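Local coordinates for protein taurocyamine kinase (Schistosoma mansoni, PDB 4WOD) that catalyses the reversible, magnesium-dependent transfer of a phosphate group between ATP and the guanidino substrate taurocyamine, using two fused copies of the phosphagen kinase unit, at residues S21-Y26 with R74-A79; P365-T370 with M412-A417; L468-L473 with A601-L606. The protein carries 4 engineered substitutions. One frame throughout, in Å; residues are numbered along the deposited sequence.

Contact 1: S21-Y26 with R74-A79; sequences SLTKKY and RDFFDA
Ala79 sets its methyl group over one face of the Tyr26 ring: CB of Ala79 stands 3.9 Å from the Tyr26 ring centroid, 19° off the ring normal, a CH-pi contact. CG of Lys25 lies over the opposite face. This is the tight part, with CB of Ala79 3.6 Å from CD1 of Tyr26. The buried Phe76 ring packs more loosely, by its edge. Its CG is anti to the backbone N (chi1 169°), which carries the ring toward helix 22-26, where CD1 of Phe76 comes to 3.9 Å from the carbonyl O of Tyr26 and CZ of Phe76 to 4.2 Å from OG1 of Thr23. Pro62 and Val50 close in on Thr23 and Phe76, while Asn53 takes the Thr23 hydroxyl. The solvent side is the partly exposed phenol end and Lys25, where Asp83 binds both the Tyr26 hydroxyl and, through a salt bridge, the ammonium of Lys25. The axes of segments 22-26 and 74-79 approach to 9.9 Å, with N-to-C directions 132° apart. Such packing of helices builds the small all-helical N-terminal domain of phosphagen kinases, here with the side chain of Thr23 about 7 Å from the bound arginine.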
ATOM      1  N   SER A  21     -11.945 -11.152   9.011  1.00 22.08           N
ATOM      2  CA  SER A  21     -12.162 -10.162  10.067  1.00 22.87           C
ATOM      3  C   SER A  21     -11.261 -10.422  11.258  1.00 20.79           C
ATOM      4  O   SER A  21     -10.766 -11.533  11.426  1.00 20.07           O
ATOM      5  CB  SER A  21     -13.631 -10.167  10.501  1.00 23.58           C
ATOM      6  OG  SER A  21     -14.091 -11.477  10.832  1.00 18.37           O
ATOM      7  N   LEU A  22     -11.052  -9.412  12.102  1.00 18.17           N
ATOM      8  CA  LEU A  22     -10.395  -9.659  13.379  1.00 20.16           C
ATOM      9  C   LEU A  22     -11.289 -10.517  14.269  1.00 20.68           C
ATOM     10  O   LEU A  22     -10.796 -11.184  15.174  1.00 18.89           O
ATOM     11  CB  LEU A  22     -10.046  -8.359  14.089  1.00 15.59           C
ATOM     12  CG  LEU A  22      -9.029  -7.469  13.369  1.00 24.14           C
ATOM     13  CD1 LEU A  22      -8.885  -6.118  14.069  1.00 23.31           C
ATOM     14  CD2 LEU A  22      -7.669  -8.177  13.271  1.00 25.97           C
ATOM     15  N   THR A  23     -12.599 -10.489  14.025  1.00 18.97           N
ATOM     16  CA  THR A  23     -13.529 -11.369  14.751  1.00 15.97           C
ATOM     17  C   THR A  23     -13.204 -12.822  14.481  1.00 18.63           C
ATOM     18  O   THR A  23     -13.198 -13.657  15.379  1.00 20.60           O
ATOM     19  CB  THR A  23     -14.995 -11.112  14.354  1.00 19.97           C
ATOM     20  OG1 THR A  23     -15.393  -9.828  14.838  1.00 19.88           O
ATOM     21  CG2 THR A  23     -15.911 -12.175  14.952  1.00 16.04           C
ATOM     22  N   LYS A  24     -12.927 -13.122  13.225  1.00 15.86           N
ATOM     23  CA  LYS A  24     -12.567 -14.472  12.831  1.00 18.86           C
ATOM     24  C   LYS A  24     -11.239 -14.853  13.496  1.00 22.00           C
ATOM     25  O   LYS A  24     -11.067 -15.967  13.989  1.00 22.33           O
ATOM     26  CB  LYS A  24     -12.463 -14.562  11.313  1.00 18.54           C
ATOM     27  CG  LYS A  24     -12.034 -15.908  10.775  1.00 21.32           C
ATOM     28  CD  LYS A  24     -12.223 -15.907   9.282  1.00 18.95           C
ATOM     29  CE  LYS A  24     -11.797 -17.206   8.650  1.00 24.13           C
ATOM     30  NZ  LYS A  24     -12.418 -17.354   7.311  1.00 24.20           N
ATOM     31  N   LYS A  25     -10.331 -13.885  13.556  1.00 19.79           N
ATOM     32  CA  LYS A  25      -8.989 -14.114  14.075  1.00 19.26           C
ATOM     33  C   LYS A  25      -9.004 -14.477  15.547  1.00 21.46           C
ATOM     34  O   LYS A  25      -8.293 -15.379  15.970  1.00 23.92           O
ATOM     35  CB  LYS A  25      -8.130 -12.877  13.834  1.00 20.68           C
ATOM     36  CG  LYS A  25      -6.674 -13.026  14.205  1.00 22.34           C
ATOM     37  CD  LYS A  25      -5.872 -11.901  13.568  1.00 27.88           C
ATOM     38  CE  LYS A  25      -4.472 -11.799  14.129  1.00 30.15           C
ATOM     39  NZ  LYS A  25      -3.796 -10.600  13.541  1.00 32.73           N
ATOM     40  N   TYR A  26      -9.845 -13.809  16.328  1.00 18.48           N
ATOM     41  CA  TYR A  26      -9.781 -13.979  17.770  1.00 19.93           C
ATOM     42  C   TYR A  26     -10.945 -14.765  18.374  1.00 23.39           C
ATOM     43  O   TYR A  26     -10.907 -15.096  19.567  1.00 23.91           O
ATOM     44  CB  TYR A  26      -9.652 -12.605  18.434  1.00 22.51           C
ATOM     45  CG  TYR A  26      -8.334 -11.941  18.086  1.00 22.45           C
ATOM     46  CD1 TYR A  26      -7.119 -12.472  18.539  1.00 25.21           C
ATOM     47  CD2 TYR A  26      -8.297 -10.798  17.291  1.00 20.95           C
ATOM     48  CE1 TYR A  26      -5.911 -11.880  18.204  1.00 25.07           C
ATOM     49  CE2 TYR A  26      -7.103 -10.196  16.960  1.00 23.56           C
ATOM     50  CZ  TYR A  26      -5.905 -10.741  17.420  1.00 26.05           C
ATOM     51  OH  TYR A  26      -4.718 -10.139  17.086  1.00 25.01           O
ATOM     52  N   ARG A  74     -13.842  -9.564  27.856  1.00 16.19           N
ATOM     53  CA  ARG A  74     -12.559  -8.871  27.715  1.00 19.30           C
ATOM     54  C   ARG A  74     -11.435  -9.606  26.970  1.00 17.93           C
ATOM     55  O   ARG A  74     -10.672  -8.978  26.247  1.00 18.42           O
ATOM     56  CB  ARG A  74     -12.034  -8.488  29.087  1.00 19.59           C
ATOM     57  CG  ARG A  74     -10.794  -7.640  28.983  1.00 25.78           C
ATOM     58  CD  ARG A  74     -10.771  -6.547  29.992  1.00 31.47           C
ATOM     59  NE  ARG A  74      -9.413  -6.063  30.164  1.00 30.77           N
ATOM     60  CZ  ARG A  74      -8.990  -5.472  31.271  1.00 32.28           C
ATOM     61  NH1 ARG A  74      -9.836  -5.298  32.283  1.00 32.14           N
ATOM     62  NH2 ARG A  74      -7.733  -5.073  31.367  1.00 32.26           N
ATOM     63  N   ASP A  75     -11.313 -10.919  27.157  1.00 19.43           N
ATOM     64  CA  ASP A  75     -10.226 -11.661  26.508  1.00 21.06           C
ATOM     65  C   ASP A  75     -10.333 -11.541  24.991  1.00 21.16           C
ATOM     66  O   ASP A  75      -9.323 -11.535  24.281  1.00 24.38           O
ATOM     67  CB  ASP A  75     -10.238 -13.151  26.890  1.00 18.70           C
ATOM     68  CG  ASP A  75     -10.014 -13.397  28.366  1.00 27.25           C
ATOM     69  OD1 ASP A  75      -9.598 -12.474  29.105  1.00 24.49           O
ATOM     70  OD2 ASP A  75     -10.249 -14.548  28.784  1.00 30.64           O
ATOM     71  N   PHE A  76     -11.571 -11.469  24.507  1.00 20.25           N
ATOM     72  CA  PHE A  76     -11.855 -11.331  23.082  1.00 20.06           C
ATOM     73  C   PHE A  76     -11.663  -9.886  22.622  1.00 19.21           C
ATOM     74  O   PHE A  76     -10.905  -9.617  21.688  1.00 18.89           O
ATOM     75  CB  PHE A  76     -13.284 -11.815  22.782  1.00 19.97           C
ATOM     76  CG  PHE A  76     -13.781 -11.479  21.395  1.00 20.02           C
ATOM     77  CD1 PHE A  76     -13.320 -12.178  20.282  1.00 22.97           C
ATOM     78  CD2 PHE A  76     -14.741 -10.480  21.205  1.00 19.29           C
ATOM     79  CE1 PHE A  76     -13.787 -11.871  18.998  1.00 19.61           C
ATOM     80  CE2 PHE A  76     -15.219 -10.161  19.912  1.00 17.39           C
ATOM     81  CZ  PHE A  76     -14.742 -10.858  18.812  1.00 19.44           C
ATOM     82  N   PHE A  77     -12.351  -8.950  23.274  1.00 19.63           N
ATOM     83  CA  PHE A  77     -12.312  -7.556  22.801  1.00 18.00           C
ATOM     84  C   PHE A  77     -10.940  -6.891  22.960  1.00 21.14           C
ATOM     85  O   PHE A  77     -10.567  -6.071  22.119  1.00 19.64           O
ATOM     86  CB  PHE A  77     -13.374  -6.707  23.514  1.00 17.48           C
ATOM     87  CG  PHE A  77     -14.750  -6.827  22.911  1.00 17.74           C
ATOM     88  CD1 PHE A  77     -15.078  -6.131  21.751  1.00 18.68           C
ATOM     89  CD2 PHE A  77     -15.710  -7.641  23.492  1.00 15.00           C
ATOM     90  CE1 PHE A  77     -16.348  -6.244  21.181  1.00 17.99           C
ATOM     91  CE2 PHE A  77     -16.986  -7.752  22.930  1.00 17.50           C
ATOM     92  CZ  PHE A  77     -17.300  -7.049  21.760  1.00 13.94           C
ATOM     93  N   ASP A  78     -10.207  -7.209  24.031  1.00 19.06           N
ATOM     94  CA  ASP A  78      -8.886  -6.595  24.225  1.00 22.05           C
ATOM     95  C   ASP A  78      -7.951  -7.037  23.103  1.00 23.22           C
ATOM     96  O   ASP A  78      -7.143  -6.253  22.598  1.00 17.80           O
ATOM     97  CB  ASP A  78      -8.297  -6.949  25.590  1.00 23.80           C
ATOM     98  CG  ASP A  78      -8.675  -5.942  26.657  1.00 28.51           C
ATOM     99  OD1 ASP A  78      -9.494  -5.046  26.350  1.00 29.83           O
ATOM    100  OD2 ASP A  78      -8.167  -6.043  27.797  1.00 32.57           O
ATOM    101  N   ALA A  79      -8.099  -8.289  22.693  1.00 16.68           N
ATOM    102  CA  ALA A  79      -7.309  -8.807  21.589  1.00 18.12           C
ATOM    103  C   ALA A  79      -7.655  -8.070  20.299  1.00 19.21           C
ATOM    104  O   ALA A  79      -6.755  -7.628  19.570  1.00 20.72           O
ATOM    105  CB  ALA A  79      -7.525 -10.305  21.440  1.00 21.19           C
TER

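Contact 2: P365-T370 with M412-A417; sequences PVEPLT and MIRNGA
OE2 of Glu367 is gripped by two donors, NH2 of Arg414 at 3.0 Å and the hydroxyl of Tyr418, within the helical N-terminal domain of the second phosphagen kinase unit. The other oxygen makes the shorter and straighter bond to the arginine: NE of Arg414 lies 2.8 Å from OE1 of Glu367, with an N-H...O angle of 162°, and OE1 accepts through its syn lone pair. Arg414 thus meets the carboxylate side-on, one nitrogen to each oxygen, and the two planes are nearly coplanar. An extended chain from CG to NE takes the guanidinium to the acid, whereas Glu367 bends at chi2 (93°) to turn its carboxylate to face it. This salt bridge is buried, and Arg414 has further partners: NH2 also bonds to OD1 of Asn292, and NH1 to the carbonyl O of Asp557. Leu348 and Leu352 pack on Glu367, which brings the salt bridge against helix 331-355 of the preceding unit. The apolar half of the contact is small. A methyl of Val366 reaches the arginine stem, its CG2 4.2 Å from CD of Arg414, and at the start of helix 369-376 CD1 of Leu369 touches CD1 of Ile413 at 3.7 Å.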
ATOM      1  N   PRO A 365       3.823  11.685 -12.051  1.00 22.50           N
ATOM      2  CA  PRO A 365       4.277  12.929 -11.418  1.00 22.10           C
ATOM      3  C   PRO A 365       5.245  12.616 -10.268  1.00 20.80           C
ATOM      4  O   PRO A 365       5.216  11.509  -9.738  1.00 20.30           O
ATOM      5  CB  PRO A 365       2.970  13.566 -10.926  1.00 25.51           C
ATOM      6  CG  PRO A 365       2.058  12.430 -10.713  1.00 22.29           C
ATOM      7  CD  PRO A 365       2.417  11.385 -11.743  1.00 20.79           C
ATOM      8  N   VAL A 366       6.114  13.555  -9.906  1.00 17.49           N
ATOM      9  CA  VAL A 366       7.088  13.280  -8.873  1.00 16.76           C
ATOM     10  C   VAL A 366       7.231  14.480  -7.950  1.00 18.47           C
ATOM     11  O   VAL A 366       7.079  15.625  -8.384  1.00 16.68           O
ATOM     12  CB  VAL A 366       8.466  12.897  -9.479  1.00 18.58           C
ATOM     13  CG1 VAL A 366       9.099  14.095 -10.212  1.00 18.52           C
ATOM     14  CG2 VAL A 366       9.403  12.300  -8.402  1.00 17.18           C
ATOM     15  N   GLU A 367       7.512  14.208  -6.678  1.00 19.29           N
ATOM     16  CA  GLU A 367       7.787  15.268  -5.702  1.00 17.95           C
ATOM     17  C   GLU A 367       9.045  16.054  -6.115  1.00 24.60           C
ATOM     18  O   GLU A 367       9.913  15.525  -6.835  1.00 17.77           O
ATOM     19  CB  GLU A 367       7.968  14.667  -4.307  1.00 19.46           C
ATOM     20  CG  GLU A 367       6.767  13.862  -3.768  1.00 20.52           C
ATOM     21  CD  GLU A 367       6.832  12.356  -4.065  1.00 21.94           C
ATOM     22  OE1 GLU A 367       7.318  11.959  -5.146  1.00 19.33           O
ATOM     23  OE2 GLU A 367       6.393  11.565  -3.206  1.00 18.04           O
ATOM     24  N   PRO A 368       9.152  17.318  -5.668  1.00 21.58           N
ATOM     25  CA  PRO A 368      10.390  18.068  -5.909  1.00 18.71           C
ATOM     26  C   PRO A 368      11.641  17.294  -5.476  1.00 19.22           C
ATOM     27  O   PRO A 368      11.629  16.612  -4.443  1.00 18.20           O
ATOM     28  CB  PRO A 368      10.203  19.324  -5.053  1.00 18.66           C
ATOM     29  CG  PRO A 368       8.721  19.563  -5.092  1.00 18.06           C
ATOM     30  CD  PRO A 368       8.130  18.149  -5.005  1.00 20.20           C
ATOM     31  N   LEU A 369      12.688  17.381  -6.290  1.00 16.41           N
ATOM     32  CA  LEU A 369      13.963  16.741  -5.990  1.00 17.28           C
ATOM     33  C   LEU A 369      14.455  17.030  -4.564  1.00 18.47           C
ATOM     34  O   LEU A 369      14.897  16.122  -3.862  1.00 18.73           O
ATOM     35  CB  LEU A 369      15.014  17.184  -7.000  1.00 16.83           C
ATOM     36  CG  LEU A 369      16.433  16.677  -6.768  1.00 17.49           C
ATOM     37  CD1 LEU A 369      16.460  15.125  -6.664  1.00 11.17           C
ATOM     38  CD2 LEU A 369      17.338  17.182  -7.879  1.00 16.96           C
ATOM     39  N   THR A 370      14.376  18.281  -4.128  1.00 17.78           N
ATOM     40  CA  THR A 370      14.893  18.606  -2.791  1.00 22.89           C
ATOM     41  C   THR A 370      14.053  18.002  -1.671  1.00 23.28           C
ATOM     42  O   THR A 370      14.571  17.755  -0.575  1.00 26.01           O
ATOM     43  CB  THR A 370      14.988  20.119  -2.561  1.00 22.73           C
ATOM     44  OG1 THR A 370      13.706  20.707  -2.789  1.00 24.10           O
ATOM     45  CG2 THR A 370      16.014  20.729  -3.508  1.00 26.43           C
ATOM     46  N   MET A 412      14.151   9.261 -10.384  1.00 19.75           N
ATOM     47  CA  MET A 412      15.011   8.091 -10.290  1.00 21.19           C
ATOM     48  C   MET A 412      15.517   7.832  -8.862  1.00 19.55           C
ATOM     49  O   MET A 412      15.856   6.704  -8.530  1.00 17.56           O
ATOM     50  CB  MET A 412      16.177   8.195 -11.296  1.00 16.96           C
ATOM     51  CG  MET A 412      17.365   9.060 -10.906  1.00 18.66           C
ATOM     52  SD  MET A 412      18.718   8.927 -12.149  1.00 32.70           S
ATOM     53  CE  MET A 412      17.749   9.046 -13.634  1.00 15.84           C
ATOM     54  N   ILE A 413      15.506   8.838  -7.994  1.00 19.15           N
ATOM     55  CA  ILE A 413      15.875   8.575  -6.599  1.00 20.76           C
ATOM     56  C   ILE A 413      14.662   8.246  -5.706  1.00 18.99           C
ATOM     57  O   ILE A 413      14.836   7.848  -4.549  1.00 22.06           O
ATOM     58  CB  ILE A 413      16.641   9.770  -5.960  1.00 21.14           C
ATOM     59  CG1 ILE A 413      15.703  10.964  -5.766  1.00 17.53           C
ATOM     60  CG2 ILE A 413      17.899  10.132  -6.784  1.00 18.61           C
ATOM     61  CD1 ILE A 413      16.194  11.950  -4.716  1.00 15.89           C
ATOM     62  N   ARG A 414      13.452   8.368  -6.247  1.00 20.40           N
ATOM     63  CA  ARG A 414      12.231   8.195  -5.458  1.00 22.06           C
ATOM     64  C   ARG A 414      12.171   6.842  -4.737  1.00 25.93           C
ATOM     65  O   ARG A 414      11.792   6.778  -3.550  1.00 18.83           O
ATOM     66  CB  ARG A 414      10.984   8.362  -6.330  1.00 19.04           C
ATOM     67  CG  ARG A 414       9.725   8.569  -5.513  1.00 17.15           C
ATOM     68  CD  ARG A 414       8.455   8.738  -6.365  1.00 19.56           C
ATOM     69  NE  ARG A 414       7.332   9.190  -5.538  1.00 16.91           N
ATOM     70  CZ  ARG A 414       6.541   8.375  -4.838  1.00 24.42           C
ATOM     71  NH1 ARG A 414       6.730   7.056  -4.870  1.00 21.52           N
ATOM     72  NH2 ARG A 414       5.562   8.876  -4.098  1.00 24.32           N
ATOM     73  N   ASN A 415      12.543   5.763  -5.427  1.00 20.95           N
ATOM     74  CA  ASN A 415      12.476   4.453  -4.769  1.00 19.55           C
ATOM     75  C   ASN A 415      13.372   4.430  -3.521  1.00 23.67           C
ATOM     76  O   ASN A 415      13.005   3.858  -2.489  1.00 23.10           O
ATOM     77  CB  ASN A 415      12.869   3.301  -5.713  1.00 21.58           C
ATOM     78  CG  ASN A 415      14.310   3.374  -6.167  1.00 19.55           C
ATOM     79  OD1 ASN A 415      14.722   4.337  -6.787  1.00 23.40           O
ATOM     80  ND2 ASN A 415      15.095   2.379  -5.807  1.00 21.06           N
ATOM     81  N   GLY A 416      14.525   5.087  -3.599  1.00 19.39           N
ATOM     82  CA  GLY A 416      15.431   5.162  -2.463  1.00 19.87           C
ATOM     83  C   GLY A 416      14.941   6.106  -1.381  1.00 22.54           C
ATOM     84  O   GLY A 416      15.050   5.825  -0.179  1.00 21.47           O
ATOM     85  N   ALA A 417      14.406   7.242  -1.803  1.00 19.96           N
ATOM     86  CA  ALA A 417      13.838   8.200  -0.858  1.00 21.99           C
ATOM     87  C   ALA A 417      12.808   7.539   0.071  1.00 23.07           C
ATOM     88  O   ALA A 417      12.811   7.770   1.288  1.00 25.98           O
ATOM     89  CB  ALA A 417      13.216   9.346  -1.606  1.00 21.85           C
TER

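Contact 3: L468-L473 with A601-L606; sequences LPFGDL and AVYKRL
This is an aromatic and aliphatic contact between a loop and a helix at the periphery of the second catalytic domain, where the chain leading from helix 437-448 to strand 480-489 packs against helix 599-614. Its centre is an edge-to-face, T-shaped pair: the edge of the Phe470 ring is directed at the face of the Tyr603 ring, with centroids 5.4 Å apart and planes at 83°. The touching atom is CZ of Phe470, which stands above the CG end of the tyrosine ring, 3.8 Å from CG of Tyr603; CE2 of Phe470 continues onto the CB of Tyr603 at 3.9 Å. Phe470 reaches this place with CG between its backbone N and carbonyl carbon (chi1 44°). Tyr603 projects from its helix toward the loop, while Val602 and Leu606 face strands 480-489 and 588-595 of the sheet. Leu468 adds the aliphatic part. Its CD2 methyl comes obliquely to CE2 of Tyr603 at 3.8 Å, and its CB lies over the rim of one face of the Phe470 ring, so the leucine bears on both aromatics. Helix 695-715 completes the surroundings, with Leu696 against Leu468 and Ala699 against Phe470, and a backbone hydrogen bond joins Gly471 to Ala600. The Tyr603 hydroxyl is bonded to the carbonyl O of Phe462, which fixes the far end of the ring. With no hydrogen bond between the two segments, their own attraction rests on dispersion and on the weak electrostatics of ring C-H groups facing a pi cloud.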
ATOM      1  N   LEU A 468      31.036 -23.634 -27.393  1.00 36.30           N
ATOM      2  CA  LEU A 468      31.074 -22.844 -26.168  1.00 32.96           C
ATOM      3  C   LEU A 468      32.142 -23.358 -25.193  1.00 29.65           C
ATOM      4  O   LEU A 468      32.486 -24.536 -25.209  1.00 29.91           O
ATOM      5  CB  LEU A 468      29.694 -22.854 -25.506  1.00 33.24           C
ATOM      6  CG  LEU A 468      28.558 -22.156 -26.262  1.00 28.54           C
ATOM      7  CD1 LEU A 468      27.225 -22.631 -25.740  1.00 28.84           C
ATOM      8  CD2 LEU A 468      28.682 -20.630 -26.144  1.00 24.84           C
ATOM      9  N   PRO A 469      32.675 -22.478 -24.336  1.00 32.21           N
ATOM     10  CA  PRO A 469      33.706 -22.941 -23.400  1.00 31.81           C
ATOM     11  C   PRO A 469      33.116 -23.464 -22.093  1.00 33.53           C
ATOM     12  O   PRO A 469      33.736 -23.324 -21.038  1.00 38.44           O
ATOM     13  CB  PRO A 469      34.532 -21.682 -23.153  1.00 36.13           C
ATOM     14  CG  PRO A 469      33.510 -20.587 -23.219  1.00 33.22           C
ATOM     15  CD  PRO A 469      32.508 -21.014 -24.281  1.00 34.15           C
ATOM     16  N   PHE A 470      31.921 -24.037 -22.164  1.00 28.46           N
ATOM     17  CA  PHE A 470      31.310 -24.684 -21.011  1.00 29.35           C
ATOM     18  C   PHE A 470      30.282 -25.668 -21.541  1.00 27.88           C
ATOM     19  O   PHE A 470      29.830 -25.543 -22.676  1.00 29.24           O
ATOM     20  CB  PHE A 470      30.676 -23.664 -20.054  1.00 27.68           C
ATOM     21  CG  PHE A 470      29.880 -22.578 -20.747  1.00 27.30           C
ATOM     22  CD1 PHE A 470      30.412 -21.310 -20.911  1.00 31.19           C
ATOM     23  CD2 PHE A 470      28.606 -22.826 -21.224  1.00 24.68           C
ATOM     24  CE1 PHE A 470      29.696 -20.305 -21.553  1.00 26.72           C
ATOM     25  CE2 PHE A 470      27.874 -21.820 -21.862  1.00 26.68           C
ATOM     26  CZ  PHE A 470      28.424 -20.560 -22.025  1.00 23.75           C
ATOM     27  N   GLY A 471      29.924 -26.657 -20.738  1.00 25.82           N
ATOM     28  CA  GLY A 471      28.987 -27.665 -21.177  1.00 24.98           C
ATOM     29  C   GLY A 471      28.015 -28.003 -20.067  1.00 33.60           C
ATOM     30  O   GLY A 471      27.197 -27.172 -19.664  1.00 30.66           O
ATOM     31  N   ASP A 472      28.100 -29.235 -19.579  1.00 31.41           N
ATOM     32  CA  ASP A 472      27.287 -29.681 -18.461  1.00 28.91           C
ATOM     33  C   ASP A 472      28.127 -29.693 -17.188  1.00 32.81           C
ATOM     34  O   ASP A 472      29.009 -30.539 -17.005  1.00 35.27           O
ATOM     35  CB  ASP A 472      26.711 -31.067 -18.738  1.00 32.44           C
ATOM     36  CG  ASP A 472      25.657 -31.478 -17.727  1.00 37.63           C
ATOM     37  OD1 ASP A 472      25.737 -31.038 -16.556  1.00 36.20           O
ATOM     38  OD2 ASP A 472      24.741 -32.244 -18.110  1.00 39.30           O
ATOM     39  N   LEU A 473      27.830 -28.760 -16.296  1.00 28.15           N
ATOM     40  CA  LEU A 473      28.612 -28.587 -15.084  1.00 29.98           C
ATOM     41  C   LEU A 473      28.384 -29.698 -14.051  1.00 35.02           C
ATOM     42  O   LEU A 473      29.031 -29.715 -13.000  1.00 34.78           O
ATOM     43  CB  LEU A 473      28.289 -27.235 -14.452  1.00 25.98           C
ATOM     44  CG  LEU A 473      28.242 -26.000 -15.353  1.00 28.69           C
ATOM     45  CD1 LEU A 473      27.941 -24.744 -14.532  1.00 31.19           C
ATOM     46  CD2 LEU A 473      29.511 -25.826 -16.147  1.00 30.08           C
ATOM     47  N   ALA A 601      23.377 -25.636 -22.965  1.00 20.39           N
ATOM     48  CA  ALA A 601      22.064 -25.731 -23.600  1.00 20.33           C
ATOM     49  C   ALA A 601      21.116 -24.603 -23.157  1.00 21.12           C
ATOM     50  O   ALA A 601      20.304 -24.128 -23.949  1.00 21.46           O
ATOM     51  CB  ALA A 601      21.429 -27.093 -23.313  1.00 23.25           C
ATOM     52  N   VAL A 602      21.212 -24.184 -21.896  1.00 17.70           N
ATOM     53  CA  VAL A 602      20.404 -23.064 -21.416  1.00 18.33           C
ATOM     54  C   VAL A 602      20.850 -21.779 -22.121  1.00 17.12           C
ATOM     55  O   VAL A 602      20.034 -20.970 -22.589  1.00 21.08           O
ATOM     56  CB  VAL A 602      20.533 -22.893 -19.886  1.00 18.49           C
ATOM     57  CG1 VAL A 602      19.639 -21.745 -19.395  1.00 16.87           C
ATOM     58  CG2 VAL A 602      20.170 -24.183 -19.186  1.00 20.52           C
ATOM     59  N   TYR A 603      22.159 -21.608 -22.186  1.00 17.66           N
ATOM     60  CA  TYR A 603      22.767 -20.416 -22.784  1.00 18.58           C
ATOM     61  C   TYR A 603      22.430 -20.316 -24.267  1.00 16.39           C
ATOM     62  O   TYR A 603      22.025 -19.263 -24.745  1.00 17.07           O
ATOM     63  CB  TYR A 603      24.279 -20.456 -22.581  1.00 17.22           C
ATOM     64  CG  TYR A 603      25.012 -19.247 -23.096  1.00 17.66           C
ATOM     65  CD1 TYR A 603      25.163 -18.127 -22.296  1.00 15.27           C
ATOM     66  CD2 TYR A 603      25.546 -19.224 -24.379  1.00 15.73           C
ATOM     67  CE1 TYR A 603      25.826 -16.989 -22.752  1.00 16.83           C
ATOM     68  CE2 TYR A 603      26.235 -18.083 -24.852  1.00 20.87           C
ATOM     69  CZ  TYR A 603      26.364 -16.968 -24.024  1.00 21.97           C
ATOM     70  OH  TYR A 603      27.025 -15.826 -24.447  1.00 21.12           O
ATOM     71  N   LYS A 604      22.596 -21.425 -24.981  1.00 13.79           N
ATOM     72  CA  LYS A 604      22.281 -21.480 -26.397  1.00 18.54           C
ATOM     73  C   LYS A 604      20.819 -21.070 -26.649  1.00 20.71           C
ATOM     74  O   LYS A 604      20.559 -20.209 -27.482  1.00 17.66           O
ATOM     75  CB  LYS A 604      22.551 -22.885 -26.945  1.00 21.91           C
ATOM     76  CG  LYS A 604      22.417 -23.001 -28.474  1.00 26.00           C
ATOM     77  CD  LYS A 604      23.015 -24.309 -28.995  1.00 34.89           C
ATOM     78  CE  LYS A 604      22.771 -24.482 -30.493  1.00 39.32           C
ATOM     79  NZ  LYS A 604      21.318 -24.611 -30.762  1.00 36.54           N
ATOM     80  N   ARG A 605      19.883 -21.669 -25.910  1.00 19.31           N
ATOM     81  CA  ARG A 605      18.461 -21.348 -26.048  1.00 18.57           C
ATOM     82  C   ARG A 605      18.207 -19.868 -25.751  1.00 18.18           C
ATOM     83  O   ARG A 605      17.508 -19.192 -26.500  1.00 17.63           O
ATOM     84  CB  ARG A 605      17.610 -22.229 -25.118  1.00 18.79           C
ATOM     85  CG  ARG A 605      16.120 -22.047 -25.284  1.00 23.28           C
ATOM     86  CD  ARG A 605      15.344 -23.152 -24.563  1.00 24.52           C
ATOM     87  NE  ARG A 605      15.775 -23.289 -23.181  1.00 25.42           N
ATOM     88  CZ  ARG A 605      16.434 -24.331 -22.689  1.00 21.13           C
ATOM     89  NH1 ARG A 605      16.714 -25.373 -23.458  1.00 26.97           N
ATOM     90  NH2 ARG A 605      16.795 -24.335 -21.413  1.00 22.48           N
ATOM     91  N   LEU A 606      18.788 -19.366 -24.661  1.00 18.92           N
ATOM     92  CA  LEU A 606      18.692 -17.935 -24.383  1.00 18.45           C
ATOM     93  C   LEU A 606      19.168 -17.071 -25.559  1.00 15.15           C
ATOM     94  O   LEU A 606      18.427 -16.191 -25.999  1.00 16.67           O
ATOM     95  CB  LEU A 606      19.487 -17.549 -23.137  1.00 15.29           C
ATOM     96  CG  LEU A 606      19.342 -16.043 -22.854  1.00 15.63           C
ATOM     97  CD1 LEU A 606      17.847 -15.632 -22.722  1.00 16.34           C
ATOM     98  CD2 LEU A 606      20.111 -15.640 -21.614  1.00 15.10           C
TER

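In the fold
The three contacts follow one another along the chain without interleaving. Contact 1 belongs to the helical N-terminal domain of the first unit and contact 2 to that of the second, their centres about 40 Å apart on opposite sides of the chain's centre. Contact 3, its centre about 41 Å from that of contact 2 and about 57 Å from that of contact 1, lies in the second unit, where helix 599-614 packs on strands 480-489 and 588-595 of the eight-stranded antiparallel sheet. Contact 2 also adjoins helix 331-355 of the first unit, near the junction of the two. Each is local to its own part of the duplicated kinase, with no direct touch between them.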